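Local coordinates for uncharacterized protein (Bordetella bronchiseptica, PDB 4XG0), which probably acts as an ATP-dependent kinase of the DUF1537 family, which works in catabolic pathways for acid sugars, at residues G340-A344 with A365-L370; V76-S80 with V91-E95. All blocks are in the same frame, centred on the assembly; numbering follows the deposited sequence.

In the fold
The two contacts lie in different domains on opposite sides of the chain's centre, about 51 Å between centres and about 38 Å between nearest atoms. Contact 1, in the nucleotide-binding C-terminal domain, joins two helices, 334-349 and 360-369; contact 2, in the sugar-binding N-terminal domain, sets the end of strand 73-77 and the turn after it against helix 85-101. Both are largely buried, though E341 is an exposed residue at the margin of contact 1. Their chemistry differs: glycine and alanine bring two backbones close in contact 1, whereas branched valine and threonine fill contact 2, where polar ends reach to other parts of the domain.

Contact 1 of 2, residues G340-A344 with A365-L370; sequences GELAA and AVLAAL
The carbonyl O of G340 accepts the backbone N-H of A344 at 3.1 Å, the ordinary bond of a helical turn, and the same oxygen is touched from the facing helix by CB of A369, 3.4 Å away. That methyl sits over the turn, also reaching CA of E341 and, at 3.7 Å, CB of A344. Alanine suits this place because its single carbon fits against a main chain without pushing it back.

G340 shows the same economy still more plainly. Its CA lies 3.8 Å from the carbonyl O of A365 and 4.0 Å from CG2 of V366; with no side chain between them, the backbones at G340 and A365-V366 come nearly into direct contact. The two segment axes come within 7.7 Å and cross at -55°.

Further along, A344 points its methyl at L370, whose CD2 is 3.5 Å from A344 CB, rather tight for two carbons. L370 brings its branch there from the side of its own backbone N, with CG anti to the carbonyl carbon (chi1 -70°). At the inner flank CG2 of V366 faces CB of A343 more loosely, at 4.3 Å. The carboxylate of E341 passes the outer side of A369, OE2 near its CB.

Beneath the pair lies the mixed sheet of the C-terminal domain: A343 rests on L260 and V262 of strand 259-263, and L370 on L390 of strand 385-391, while L342 on the first helix turns to W298 of helix 295-304.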
ATOM      1  N   GLY A 340     -27.745  -7.089  -6.474  1.00 26.50           N
ATOM      2  CA  GLY A 340     -27.001  -6.489  -7.568  1.00 27.80           C
ATOM      3  C   GLY A 340     -27.539  -5.131  -7.913  1.00 26.87           C
ATOM      4  O   GLY A 340     -26.784  -4.174  -8.118  1.00 28.57           O
ATOM      5  N   GLU A 341     -28.856  -5.038  -8.001  1.00 26.01           N
ATOM      6  CA  GLU A 341     -29.475  -3.758  -8.341  1.00 29.63           C
ATOM      7  C   GLU A 341     -29.205  -2.723  -7.256  1.00 28.55           C
ATOM      8  O   GLU A 341     -28.879  -1.569  -7.569  1.00 27.59           O
ATOM      9  CB  GLU A 341     -30.973  -3.914  -8.561  1.00 34.48           C
ATOM     10  CG  GLU A 341     -31.308  -4.593  -9.876  1.00 49.50           C
ATOM     11  CD  GLU A 341     -32.126  -3.705 -10.809  1.00 58.93           C
ATOM     12  OE1 GLU A 341     -33.344  -3.545 -10.559  1.00 59.28           O
ATOM     13  OE2 GLU A 341     -31.554  -3.173 -11.791  1.00 58.68           O
ATOM     14  N   LEU A 342     -29.350  -3.117  -5.985  1.00 23.69           N
ATOM     15  CA  LEU A 342     -29.097  -2.166  -4.880  1.00 24.36           C
ATOM     16  C   LEU A 342     -27.612  -1.718  -4.809  1.00 22.51           C
ATOM     17  O   LEU A 342     -27.310  -0.526  -4.631  1.00 23.18           O
ATOM     18  CB  LEU A 342     -29.546  -2.783  -3.547  1.00 23.04           C
ATOM     19  CG  LEU A 342     -31.063  -3.082  -3.480  1.00 24.93           C
ATOM     20  CD1 LEU A 342     -31.455  -3.774  -2.189  1.00 33.53           C
ATOM     21  CD2 LEU A 342     -31.892  -1.811  -3.655  1.00 29.04           C
ATOM     22  N   ALA A 343     -26.695  -2.665  -4.961  1.00 20.40           N
ATOM     23  CA  ALA A 343     -25.278  -2.335  -4.981  1.00 23.71           C
ATOM     24  C   ALA A 343     -25.031  -1.277  -6.042  1.00 23.27           C
ATOM     25  O   ALA A 343     -24.299  -0.310  -5.807  1.00 19.99           O
ATOM     26  CB  ALA A 343     -24.434  -3.562  -5.255  1.00 21.04           C
ATOM     27  N   ALA A 344     -25.639  -1.452  -7.211  1.00 20.99           N
ATOM     28  CA  ALA A 344     -25.421  -0.496  -8.316  1.00 20.94           C
ATOM     29  C   ALA A 344     -25.984   0.855  -7.971  1.00 24.78           C
ATOM     30  O   ALA A 344     -25.362   1.897  -8.259  1.00 21.90           O
ATOM     31  CB  ALA A 344     -26.048  -1.007  -9.612  1.00 22.85           C
ATOM     32  N   ALA A 365     -24.943 -10.396 -11.299  1.00 27.75           N
ATOM     33  CA  ALA A 365     -26.004  -9.461 -10.960  1.00 25.04           C
ATOM     34  C   ALA A 365     -25.495  -8.036 -10.819  1.00 25.23           C
ATOM     35  O   ALA A 365     -26.167  -7.094 -11.240  1.00 23.49           O
ATOM     36  CB  ALA A 365     -26.683  -9.883  -9.679  1.00 29.60           C
ATOM     37  N   VAL A 366     -24.322  -7.875 -10.212  1.00 23.34           N
ATOM     38  CA  VAL A 366     -23.765  -6.542 -10.024  1.00 23.68           C
ATOM     39  C   VAL A 366     -23.347  -5.923 -11.366  1.00 19.93           C
ATOM     40  O   VAL A 366     -23.686  -4.782 -11.685  1.00 23.29           O
ATOM     41  CB  VAL A 366     -22.553  -6.553  -9.063  1.00 23.51           C
ATOM     42  CG1 VAL A 366     -21.862  -5.204  -9.115  1.00 24.74           C
ATOM     43  CG2 VAL A 366     -22.992  -6.872  -7.663  1.00 24.03           C
ATOM     44  N   LEU A 367     -22.675  -6.699 -12.193  1.00 23.02           N
ATOM     45  CA  LEU A 367     -22.293  -6.199 -13.489  1.00 20.06           C
ATOM     46  C   LEU A 367     -23.505  -5.920 -14.360  1.00 22.99           C
ATOM     47  O   LEU A 367     -23.546  -4.926 -15.107  1.00 26.72           O
ATOM     48  CB  LEU A 367     -21.308  -7.135 -14.178  1.00 20.64           C
ATOM     49  CG  LEU A 367     -19.834  -6.759 -13.891  1.00 24.99           C
ATOM     50  CD1 LEU A 367     -19.452  -7.049 -12.454  1.00 30.83           C
ATOM     51  CD2 LEU A 367     -18.911  -7.498 -14.845  1.00 28.40           C
ATOM     52  N   ALA A 368     -24.526  -6.751 -14.223  1.00 25.63           N
ATOM     53  CA  ALA A 368     -25.670  -6.595 -15.106  1.00 27.98           C
ATOM     54  C   ALA A 368     -26.378  -5.308 -14.721  1.00 24.30           C
ATOM     55  O   ALA A 368     -26.802  -4.538 -15.598  1.00 27.92           O
ATOM     56  CB  ALA A 368     -26.603  -7.770 -15.001  1.00 28.77           C
ATOM     57  N   ALA A 369     -26.483  -5.066 -13.416  1.00 26.35           N
ATOM     58  CA  ALA A 369     -27.185  -3.878 -12.906  1.00 24.51           C
ATOM     59  C   ALA A 369     -26.480  -2.599 -13.267  1.00 26.22           C
ATOM     60  O   ALA A 369     -27.111  -1.568 -13.460  1.00 27.80           O
ATOM     61  CB  ALA A 369     -27.367  -3.948 -11.436  1.00 26.89           C
ATOM     62  N   LEU A 370     -25.157  -2.657 -13.338  1.00 24.56           N
ATOM     63  CA  LEU A 370     -24.364  -1.500 -13.771  1.00 25.23           C
ATOM     64  C   LEU A 370     -24.151  -1.441 -15.291  1.00 28.54           C
ATOM     65  O   LEU A 370     -23.494  -0.539 -15.792  1.00 29.32           O
ATOM     66  CB  LEU A 370     -23.023  -1.494 -13.058  1.00 22.41           C
ATOM     67  CG  LEU A 370     -23.041  -1.183 -11.559  1.00 22.67           C
ATOM     68  CD1 LEU A 370     -21.697  -1.486 -10.945  1.00 25.37           C
ATOM     69  CD2 LEU A 370     -23.369   0.293 -11.363  1.00 24.41           C
TER

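Contact 2 of 2, residues V76-S80 with V91-E95; sequences VTTHS and VVRGE
T78 meets V91 through carbon: CB of the threonine lies 3.8 Å from CG2 of the valine, and the two branches run at a slant to one another. T78 has more surface buried here than any other residue of the two segments. With chi1 at 47°, OG1 lies between the backbone N and the carbonyl carbon, which leaves the methyl CG2 anti to the carbonyl carbon and directed into the helix. There it touches CG2 of V92, and T78 CG2 also lies 4.0 Å from CG of E95. The same rotation turns OG1 away from the helix, to A32 O, with which it is hydrogen-bonded, and S80 OG lies 2.7 Å from T78 OG1. Threonine thus suits a border position, apolar toward the helix and polar toward A32 and S80.

V91 spreads both branches over the turn. While CG2 faces T78, V91 CG1 comes 3.9 Å from CB of S80, so the valine spans two residues. The hydroxyl of S80 is hydrogen-bonded to E122.

E95, one helical turn on from V91, is a buried acid whose aliphatic part does the packing. CG lies against the T78 methyl, and beyond it the bend at chi2 (-65°) carries the carboxylate on toward V76, E95 OE1 standing 4.2 Å from V76 CG2. This oxygen accepts a hydrogen bond from the backbone N of A59, which probably helps to offset the cost of burying a carboxylate.

Where the strand ends, T77 OG1 accepts the backbone N-H of H79 at 3.0 Å and 165°, an ST turn. Strand 73-77 lies between strands 52-54 and 28-32 in the parallel sheet; helix 85-101 follows it in sequence and packs on its end, with V92 resting on E122 and A126 of helix 119-130.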
ATOM      1  N   VAL A  76      15.785   7.043  -9.137  1.00 30.21           N
ATOM      2  CA  VAL A  76      17.106   7.422  -9.584  1.00 32.89           C
ATOM      3  C   VAL A  76      18.162   6.728  -8.731  1.00 32.11           C
ATOM      4  O   VAL A  76      17.880   6.321  -7.619  1.00 30.41           O
ATOM      5  CB  VAL A  76      17.303   8.940  -9.460  1.00 34.22           C
ATOM      6  CG1 VAL A  76      16.156   9.647 -10.128  1.00 35.13           C
ATOM      7  CG2 VAL A  76      17.375   9.342  -7.999  1.00 33.07           C
ATOM      8  N   THR A  77      19.362   6.583  -9.279  1.00 34.06           N
ATOM      9  CA  THR A  77      20.476   6.080  -8.500  1.00 33.99           C
ATOM     10  C   THR A  77      21.543   7.160  -8.373  1.00 36.06           C
ATOM     11  O   THR A  77      21.863   7.880  -9.338  1.00 38.08           O
ATOM     12  CB  THR A  77      21.131   4.832  -9.098  1.00 37.30           C
ATOM     13  OG1 THR A  77      22.339   4.563  -8.372  1.00 36.11           O
ATOM     14  CG2 THR A  77      21.464   5.040 -10.557  1.00 42.45           C
ATOM     15  N   THR A  78      22.092   7.291  -7.182  1.00 35.70           N
ATOM     16  CA  THR A  78      23.148   8.281  -6.972  1.00 39.16           C
ATOM     17  C   THR A  78      24.531   7.670  -7.184  1.00 39.06           C
ATOM     18  O   THR A  78      25.533   8.359  -7.053  1.00 40.84           O
ATOM     19  CB  THR A  78      23.085   8.851  -5.548  1.00 41.17           C
ATOM     20  OG1 THR A  78      22.946   7.771  -4.633  1.00 34.95           O
ATOM     21  CG2 THR A  78      21.906   9.791  -5.374  1.00 40.79           C
ATOM     22  N   HIS A  79      24.591   6.374  -7.494  1.00 38.38           N
ATOM     23  CA  HIS A  79      25.866   5.620  -7.533  1.00 39.46           C
ATOM     24  C   HIS A  79      26.831   6.036  -6.432  1.00 40.02           C
ATOM     25  O   HIS A  79      28.021   6.230  -6.701  1.00 42.04           O
ATOM     26  CB  HIS A  79      26.603   5.797  -8.863  1.00 43.25           C
ATOM     27  CG  HIS A  79      25.718   6.129 -10.022  1.00 60.16           C
ATOM     28  ND1 HIS A  79      25.355   5.194 -10.972  1.00 60.87           N
ATOM     29  CD2 HIS A  79      25.163   7.298 -10.415  1.00 59.71           C
ATOM     30  CE1 HIS A  79      24.603   5.773 -11.886  1.00 55.51           C
ATOM     31  NE2 HIS A  79      24.468   7.051 -11.577  1.00 56.87           N
ATOM     32  N   SER A  80      26.342   6.135  -5.201  1.00 38.35           N
ATOM     33  CA  SER A  80      27.122   6.756  -4.128  1.00 38.96           C
ATOM     34  C   SER A  80      27.592   5.812  -3.020  1.00 38.01           C
ATOM     35  O   SER A  80      28.285   6.260  -2.093  1.00 39.28           O
ATOM     36  CB  SER A  80      26.292   7.869  -3.503  1.00 38.30           C
ATOM     37  OG  SER A  80      25.081   7.342  -2.991  1.00 35.94           O
ATOM     38  N   VAL A  91      25.951  14.454  -3.886  1.00 45.69           N
ATOM     39  CA  VAL A  91      25.077  13.952  -4.943  1.00 40.88           C
ATOM     40  C   VAL A  91      23.643  13.794  -4.428  1.00 39.77           C
ATOM     41  O   VAL A  91      22.689  14.139  -5.126  1.00 40.11           O
ATOM     42  CB  VAL A  91      25.618  12.639  -5.552  1.00 46.61           C
ATOM     43  CG1 VAL A  91      25.800  11.565  -4.483  1.00 50.92           C
ATOM     44  CG2 VAL A  91      24.677  12.133  -6.657  1.00 47.42           C
ATOM     45  N   VAL A  92      23.498  13.301  -3.201  1.00 36.80           N
ATOM     46  CA  VAL A  92      22.176  13.054  -2.599  1.00 38.24           C
ATOM     47  C   VAL A  92      21.370  14.359  -2.397  1.00 39.05           C
ATOM     48  O   VAL A  92      20.206  14.424  -2.727  1.00 40.27           O
ATOM     49  CB  VAL A  92      22.319  12.272  -1.273  1.00 32.44           C
ATOM     50  CG1 VAL A  92      21.048  12.281  -0.456  1.00 34.03           C
ATOM     51  CG2 VAL A  92      22.830  10.870  -1.515  1.00 37.73           C
ATOM     52  N   ARG A  93      21.994  15.422  -1.902  1.00 37.90           N
ATOM     53  CA  ARG A  93      21.262  16.678  -1.668  1.00 39.52           C
ATOM     54  C   ARG A  93      20.783  17.308  -2.977  1.00 44.69           C
ATOM     55  O   ARG A  93      19.729  17.981  -3.044  1.00 40.90           O
ATOM     56  CB  ARG A  93      22.163  17.693  -0.928  1.00 46.02           C
ATOM     57  CG  ARG A  93      23.132  18.455  -1.813  1.00 56.85           C
ATOM     58  CD  ARG A  93      23.886  19.505  -0.989  1.00 62.88           C
ATOM     59  NE  ARG A  93      24.472  18.900   0.206  1.00 75.19           N
ATOM     60  CZ  ARG A  93      25.765  18.617   0.371  1.00 76.22           C
ATOM     61  NH1 ARG A  93      26.173  18.059   1.503  1.00 75.71           N
ATOM     62  NH2 ARG A  93      26.654  18.887  -0.578  1.00 77.58           N
ATOM     63  N   GLY A  94      21.570  17.095  -4.023  1.00 41.47           N
ATOM     64  CA  GLY A  94      21.268  17.649  -5.324  1.00 42.81           C
ATOM     65  C   GLY A  94      20.101  16.955  -5.989  1.00 40.06           C
ATOM     66  O   GLY A  94      19.340  17.596  -6.696  1.00 40.87           O
ATOM     67  N   GLU A  95      19.980  15.661  -5.766  1.00 37.11           N
ATOM     68  CA  GLU A  95      18.877  14.915  -6.384  1.00 34.61           C
ATOM     69  C   GLU A  95      17.596  15.214  -5.606  1.00 35.02           C
ATOM     70  O   GLU A  95      16.519  15.404  -6.198  1.00 35.10           O
ATOM     71  CB  GLU A  95      19.173  13.408  -6.413  1.00 37.87           C
ATOM     72  CG  GLU A  95      20.409  13.021  -7.233  1.00 42.31           C
ATOM     73  CD  GLU A  95      20.249  13.308  -8.716  1.00 50.44           C
ATOM     74  OE1 GLU A  95      19.221  12.890  -9.261  1.00 44.49           O
ATOM     75  OE2 GLU A  95      21.133  13.958  -9.324  1.00 55.72           O
TER